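Local coordinates for stress-induced protein 1 (Caenorhabditis elegans, PDB 4YE0), which acts as a small heat shock protein chaperone whose activity is regulated by pH-dependent conformational changes, and probably binds unfolded proteins, at the interface of chains A and B. Residues are numbered along the deposited sequence; one frame, centred on the assembly and turned at random. Chains: chain A/B, Stress-induced protein 1.

The interface of chains A and B. Residues chain A 54-58; chain B 50-53.
Strands 49-60 of chain A and 50-60 of chain B pair antiparallel across a two-fold axis. This edge-to-edge joint between two alpha-crystallin domains is the typical dimer contact of metazoan small heat shock proteins. The backbone is the tight part. The amide N of A:Thr56 gives a hydrogen bond to O of B:Lys52 at 2.9 Å, in the carbonyl plane and on a lone pair. N of A:Gln58 gives a hydrogen bond to O of B:Phe50 at 2.9 Å, nearly along the C=O axis. The return bonds, from the amides of B:Lys52 and B:Phe50, are bent and weak. Side chains pack more loosely. CG of B:Phe50 lies between its own N and C (chi1 75°), which places the CD2/CE2 edge of the ring against the A:Gln58 side chain. The A:Gln58 amide plane stands steeply to the ring (71°), with CD 3.7 Å from CE2 of B:Phe50. The methyl CG2 of A:Thr56 grazes CZ at the ring tip. On the other sheet face, CG of A:Arg57 is anti to its backbone N (chi1 178°), and the chain then bends at chi2 and chi3. This turns one face of its guanidinium toward B:Ser51, with NH1 4.3 Å from NH2 of B:Arg53, a like-charge approach that may cost some stability. An alanine at A:Arg57 would probably lose the guanidinium contact with OG and CB of B:Ser51. The B:Ser51 hydroxyl OG sits above the guanidinium plane, toward its rim, 3.1 Å from NH2 of A:Arg57.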
loop_
_atom_site.group_PDB
_atom_site.type_symbol
_atom_site.label_atom_id
_atom_site.label_comp_id
_atom_site.label_asym_id
_atom_site.label_seq_id
_atom_site.Cartn_x
_atom_site.Cartn_y
_atom_site.Cartn_z
ATOM N N SER A 54 -3.300 -0.279 3.290
ATOM C CA SER A 54 -4.392 -1.152 2.904
ATOM C C SER A 54 -4.286 -1.511 1.441
ATOM O O SER A 54 -3.782 -0.727 0.634
ATOM C CB SER A 54 -5.733 -0.457 3.134
ATOM O OG SER A 54 -6.097 -0.477 4.498
ATOM N N PHE A 55 -4.766 -2.701 1.106
ATOM C CA PHE A 55 -5.037 -3.040 -0.280
ATOM C C PHE A 55 -6.094 -4.129 -0.350
ATOM O O PHE A 55 -6.274 -4.906 0.591
ATOM C CB PHE A 55 -3.758 -3.443 -1.035
ATOM C CG PHE A 55 -3.415 -4.903 -0.934
ATOM C CD1 PHE A 55 -2.568 -5.363 0.067
ATOM C CD2 PHE A 55 -3.923 -5.818 -1.851
ATOM C CE1 PHE A 55 -2.246 -6.708 0.159
ATOM C CE2 PHE A 55 -3.604 -7.163 -1.761
ATOM C CZ PHE A 55 -2.763 -7.609 -0.755
ATOM N N THR A 56 -6.810 -4.149 -1.465
ATOM C CA THR A 56 -7.769 -5.193 -1.757
ATOM C C THR A 56 -7.607 -5.553 -3.224
ATOM O O THR A 56 -7.697 -4.689 -4.096
ATOM C CB THR A 56 -9.208 -4.729 -1.475
ATOM O OG1 THR A 56 -9.286 -4.195 -0.151
ATOM C CG2 THR A 56 -10.196 -5.891 -1.609
ATOM N N ARG A 57 -7.337 -6.826 -3.488
ATOM C CA ARG A 57 -7.207 -7.331 -4.846
ATOM C C ARG A 57 -8.253 -8.411 -5.024
ATOM O O ARG A 57 -8.381 -9.305 -4.189
ATOM C CB ARG A 57 -5.812 -7.907 -5.072
ATOM C CG ARG A 57 -5.581 -8.516 -6.449
ATOM C CD ARG A 57 -5.266 -7.475 -7.512
ATOM N NE ARG A 57 -4.080 -6.685 -7.192
ATOM C CZ ARG A 57 -3.571 -5.735 -7.975
ATOM N NH1 ARG A 57 -2.492 -5.067 -7.587
ATOM N NH2 ARG A 57 -4.127 -5.447 -9.146
ATOM N N GLN A 58 -9.006 -8.322 -6.111
ATOM C CA GLN A 58 -10.070 -9.271 -6.363
ATOM C C GLN A 58 -10.068 -9.702 -7.816
ATOM O O GLN A 58 -9.855 -8.886 -8.710
ATOM C CB GLN A 58 -11.409 -8.646 -5.987
ATOM C CG GLN A 58 -12.603 -9.562 -6.159
ATOM C CD GLN A 58 -13.876 -8.924 -5.644
ATOM O OE1 GLN A 58 -14.057 -8.771 -4.437
ATOM N NE2 GLN A 58 -14.762 -8.537 -6.558
ATOM N N PHE B 50 -11.335 -6.318 -9.237
ATOM C CA PHE B 50 -10.804 -4.966 -9.107
ATOM C C PHE B 50 -9.547 -4.879 -8.241
ATOM O O PHE B 50 -9.109 -5.866 -7.636
ATOM C CB PHE B 50 -11.897 -4.028 -8.569
ATOM C CG PHE B 50 -12.193 -4.195 -7.104
ATOM C CD1 PHE B 50 -11.535 -3.417 -6.158
ATOM C CD2 PHE B 50 -13.146 -5.106 -6.671
ATOM C CE1 PHE B 50 -11.808 -3.558 -4.809
ATOM C CE2 PHE B 50 -13.425 -5.252 -5.321
ATOM C CZ PHE B 50 -12.755 -4.477 -4.389
ATOM N N SER B 51 -8.971 -3.681 -8.198
ATOM C CA SER B 51 -7.794 -3.422 -7.384
ATOM C C SER B 51 -7.937 -2.114 -6.626
ATOM O O SER B 51 -8.504 -1.146 -7.129
ATOM C CB SER B 51 -6.541 -3.378 -8.248
ATOM O OG SER B 51 -5.401 -3.161 -7.437
ATOM N N LYS B 52 -7.397 -2.093 -5.415
ATOM C CA LYS B 52 -7.551 -0.960 -4.526
ATOM C C LYS B 52 -6.334 -0.871 -3.605
ATOM O O LYS B 52 -5.948 -1.864 -2.991
ATOM C CB LYS B 52 -8.839 -1.147 -3.729
ATOM C CG LYS B 52 -9.218 -0.017 -2.794
ATOM C CD LYS B 52 -10.512 -0.367 -2.068
ATOM C CE LYS B 52 -10.708 0.484 -0.824
ATOM N NZ LYS B 52 -12.113 0.441 -0.335
ATOM N N ARG B 53 -5.724 0.310 -3.541
ATOM C CA ARG B 53 -4.615 0.587 -2.624
ATOM C C ARG B 53 -4.880 1.874 -1.868
ATOM O O ARG B 53 -5.536 2.784 -2.385
ATOM C CB ARG B 53 -3.300 0.736 -3.382
ATOM C CG ARG B 53 -2.641 -0.574 -3.748
ATOM C CD ARG B 53 -1.214 -0.348 -4.228
ATOM N NE ARG B 53 -1.131 0.589 -5.349
ATOM C CZ ARG B 53 -1.526 0.322 -6.593
ATOM N NH1 ARG B 53 -1.394 1.244 -7.538
ATOM N NH2 ARG B 53 -2.061 -0.854 -6.909
#